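Local coordinates for anopheles Plasmodium-responsive Leucine-rich repeat protein 1B (Anopheles gambiae, PDB 4XGO) that probably serves in mosquito immunity to Plasmodium as a leucine-rich repeat protein that partners LRIM1, this chain being its leucine-rich repeat domain, at residues A[312-317]-A[334-339]. Numbering follows the deposited sequence.
Sequences ALFRNV and HLEHGL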
ATOM      1  N   ALA A 312      25.072  -1.086  42.625  1.00 35.14           N
ATOM      2  CA  ALA A 312      24.110  -1.661  43.572  1.00 36.65           C
ATOM      3  C   ALA A 312      22.996  -2.412  42.853  1.00 36.51           C
ATOM      4  O   ALA A 312      22.476  -3.401  43.363  1.00 38.70           O
ATOM      5  CB  ALA A 312      23.523  -0.576  44.463  1.00 36.29           C
ATOM      6  N   LEU A 313      22.623  -1.930  41.672  1.00 37.51           N
ATOM      7  CA  LEU A 313      21.603  -2.572  40.846  1.00 38.82           C
ATOM      8  C   LEU A 313      22.057  -3.944  40.333  1.00 40.79           C
ATOM      9  O   LEU A 313      21.272  -4.899  40.330  1.00 41.50           O
ATOM     10  CB  LEU A 313      21.247  -1.662  39.660  1.00 39.22           C
ATOM     11  CG  LEU A 313      19.819  -1.632  39.140  1.00 39.52           C
ATOM     12  CD1 LEU A 313      18.831  -1.284  40.242  1.00 40.00           C
ATOM     13  CD2 LEU A 313      19.727  -0.616  38.011  1.00 38.34           C
ATOM     14  N   PHE A 314      23.312  -4.046  39.892  1.00 41.61           N
ATOM     15  CA  PHE A 314      23.844  -5.332  39.404  1.00 43.93           C
ATOM     16  C   PHE A 314      23.981  -6.347  40.535  1.00 45.97           C
ATOM     17  O   PHE A 314      23.758  -7.536  40.329  1.00 48.50           O
ATOM     18  CB  PHE A 314      25.215  -5.181  38.727  1.00 43.21           C
ATOM     19  CG  PHE A 314      25.224  -4.274  37.525  1.00 42.73           C
ATOM     20  CD1 PHE A 314      24.201  -4.300  36.587  1.00 42.07           C
ATOM     21  CD2 PHE A 314      26.291  -3.407  37.320  1.00 42.98           C
ATOM     22  CE1 PHE A 314      24.232  -3.464  35.484  1.00 41.07           C
ATOM     23  CE2 PHE A 314      26.329  -2.573  36.217  1.00 42.05           C
ATOM     24  CZ  PHE A 314      25.302  -2.604  35.297  1.00 40.01           C
ATOM     25  N   ARG A 315      24.357  -5.884  41.723  1.00 48.28           N
ATOM     26  CA  ARG A 315      24.451  -6.765  42.893  1.00 52.33           C
ATOM     27  C   ARG A 315      23.106  -7.420  43.246  1.00 53.92           C
ATOM     28  O   ARG A 315      23.082  -8.508  43.814  1.00 56.78           O
ATOM     29  CB  ARG A 315      25.025  -6.015  44.106  1.00 52.74           C
ATOM     30  CG  ARG A 315      26.519  -5.727  43.995  1.00 53.88           C
ATOM     31  CD  ARG A 315      27.096  -5.157  45.285  1.00 54.61           C
ATOM     32  NE  ARG A 315      26.617  -3.805  45.556  1.00 55.66           N
ATOM     33  N   ASN A 316      21.996  -6.765  42.901  1.00 53.80           N
ATOM     34  CA  ASN A 316      20.658  -7.302  43.180  1.00 55.89           C
ATOM     35  C   ASN A 316      19.997  -8.044  42.008  1.00 55.00           C
ATOM     36  O   ASN A 316      19.188  -8.946  42.226  1.00 57.42           O
ATOM     37  CB  ASN A 316      19.737  -6.181  43.680  1.00 56.65           C
ATOM     38  CG  ASN A 316      20.178  -5.620  45.020  1.00 58.70           C
ATOM     39  OD1 ASN A 316      21.294  -5.871  45.482  1.00 60.67           O
ATOM     40  ND2 ASN A 316      19.298  -4.860  45.655  1.00 60.09           N
ATOM     41  N   VAL A 317      20.328  -7.661  40.779  1.00 52.77           N
ATOM     42  CA  VAL A 317      19.787  -8.310  39.582  1.00 50.65           C
ATOM     43  C   VAL A 317      20.711  -9.437  39.107  1.00 50.75           C
ATOM     44  O   VAL A 317      21.931  -9.349  39.252  1.00 48.91           O
ATOM     45  CB  VAL A 317      19.585  -7.271  38.455  1.00 50.80           C
ATOM     46  CG1 VAL A 317      19.165  -7.934  37.151  1.00 50.37           C
ATOM     47  CG2 VAL A 317      18.562  -6.227  38.885  1.00 50.09           C
ATOM     48  N   HIS A 334      32.147   6.469  32.382  1.00 21.53           N
ATOM     49  CA  HIS A 334      32.881   5.309  31.924  1.00 22.12           C
ATOM     50  C   HIS A 334      31.978   4.095  31.975  1.00 20.39           C
ATOM     51  O   HIS A 334      30.983   4.072  32.696  1.00 18.44           O
ATOM     52  CB  HIS A 334      34.120   5.075  32.797  1.00 23.86           C
ATOM     53  CG  HIS A 334      33.811   4.550  34.170  1.00 26.11           C
ATOM     54  ND1 HIS A 334      33.641   3.205  34.435  1.00 28.12           N
ATOM     55  CD2 HIS A 334      33.641   5.186  35.356  1.00 27.56           C
ATOM     56  CE1 HIS A 334      33.385   3.035  35.721  1.00 28.40           C
ATOM     57  NE2 HIS A 334      33.383   4.219  36.303  1.00 28.27           N
ATOM     58  N   LEU A 335      32.340   3.080  31.211  1.00 19.93           N
ATOM     59  CA  LEU A 335      31.526   1.875  31.154  1.00 20.00           C
ATOM     60  C   LEU A 335      31.723   1.014  32.395  1.00 20.87           C
ATOM     61  O   LEU A 335      32.846   0.795  32.851  1.00 21.58           O
ATOM     62  CB  LEU A 335      31.835   1.058  29.910  1.00 19.85           C
ATOM     63  CG  LEU A 335      31.517   1.705  28.571  1.00 20.28           C
ATOM     64  CD1 LEU A 335      32.277   1.033  27.441  1.00 21.13           C
ATOM     65  CD2 LEU A 335      30.024   1.652  28.291  1.00 19.47           C
ATOM     66  N   GLU A 336      30.602   0.546  32.922  1.00 21.00           N
ATOM     67  CA  GLU A 336      30.528  -0.345  34.049  1.00 22.79           C
ATOM     68  C   GLU A 336      29.563  -1.462  33.642  1.00 22.17           C
ATOM     69  O   GLU A 336      28.388  -1.211  33.439  1.00 20.12           O
ATOM     70  CB  GLU A 336      29.991   0.440  35.233  1.00 25.35           C
ATOM     71  CG  GLU A 336      29.759  -0.385  36.476  1.00 28.13           C
ATOM     72  CD  GLU A 336      31.036  -0.656  37.212  1.00 30.60           C
ATOM     73  OE1 GLU A 336      31.634   0.300  37.754  1.00 32.00           O
ATOM     74  OE2 GLU A 336      31.415  -1.841  37.258  1.00 35.12           O
ATOM     75  N   HIS A 337      30.064  -2.692  33.490  1.00 23.37           N
ATOM     76  CA  HIS A 337      29.283  -3.775  32.876  1.00 24.38           C
ATOM     77  C   HIS A 337      28.539  -3.332  31.615  1.00 21.74           C
ATOM     78  O   HIS A 337      27.355  -3.644  31.417  1.00 21.15           O
ATOM     79  CB  HIS A 337      28.321  -4.406  33.885  1.00 27.81           C
ATOM     80  CG  HIS A 337      29.016  -5.112  35.008  1.00 31.67           C
ATOM     81  ND1 HIS A 337      29.184  -4.545  36.253  1.00 35.69           N
ATOM     82  CD2 HIS A 337      29.604  -6.329  35.068  1.00 35.50           C
ATOM     83  CE1 HIS A 337      29.841  -5.385  37.035  1.00 37.00           C
ATOM     84  NE2 HIS A 337      30.108  -6.476  36.339  1.00 37.40           N
ATOM     85  N   GLY A 338      29.242  -2.597  30.765  1.00 19.59           N
ATOM     86  CA  GLY A 338      28.691  -2.167  29.501  1.00 18.40           C
ATOM     87  C   GLY A 338      27.781  -0.946  29.525  1.00 17.09           C
ATOM     88  O   GLY A 338      27.249  -0.569  28.483  1.00 16.62           O
ATOM     89  N   LEU A 339      27.614  -0.329  30.692  1.00 16.57           N
ATOM     90  CA  LEU A 339      26.704   0.829  30.843  1.00 16.48           C
ATOM     91  C   LEU A 339      27.446   2.038  31.404  1.00 16.12           C
ATOM     92  O   LEU A 339      28.241   1.909  32.338  1.00 17.12           O
ATOM     93  CB  LEU A 339      25.546   0.457  31.770  1.00 16.37           C
ATOM     94  CG  LEU A 339      24.566  -0.552  31.171  1.00 16.57           C
ATOM     95  CD1 LEU A 339      23.841  -1.304  32.280  1.00 17.22           C
ATOM     96  CD2 LEU A 339      23.572   0.121  30.233  1.00 16.08           C
TER
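Phe314 and His337 meet because each turns its CG beside its own backbone N, with the carbonyl carbon anti (chi1 -60° and -65°), and the two side chains then run past each other in opposite directions. The result is an offset edge-to-face pair: the imidazole edge points at the phenyl face, the ring planes stand at 73° and the centroids are 4.8 Å apart. The imidazole sits off-centre, its ND1 3.3 Å from Phe314 CD2, while His337 CB packs 3.6 Å from Phe314 CE2. Leu339 comes from another direction, its CD1 lying 3.6 Å from Phe314 CZ and near the ring plane, an apolar contact at the edge. Between these two, Glu336 adds its backbone, with Glu336 O 3.7 Å from Phe314 CE2. The side chain of Glu336 brings CG to the same ring atom at 4.1 Å, while its carboxylate is engaged through OE1 in a salt bridge with Arg311, three residues before Phe314 on helix 307-316. All three partners belong to a type I' turn closed by Leu339 N to Glu336 O (3.0 Å), with Glu336 N to Leu339 O (2.8 Å) completing the hydrogen-bonded pair of a two-residue hairpin. His337 and Gly338 both take positive phi in it. Phe314 thus docks its helix onto the tip of the hairpin of strands 334-336 and 339-342, whose second strand carries Cys341, disulfide-bonded to Cys307 at the helix start. With Cys329-Cys340 tying the preceding loop to the same strand, this helix and hairpin after the last repeat strand, 297-299, are consistent with the C-terminal cysteine-rich cap of a leucine-rich repeat solenoid.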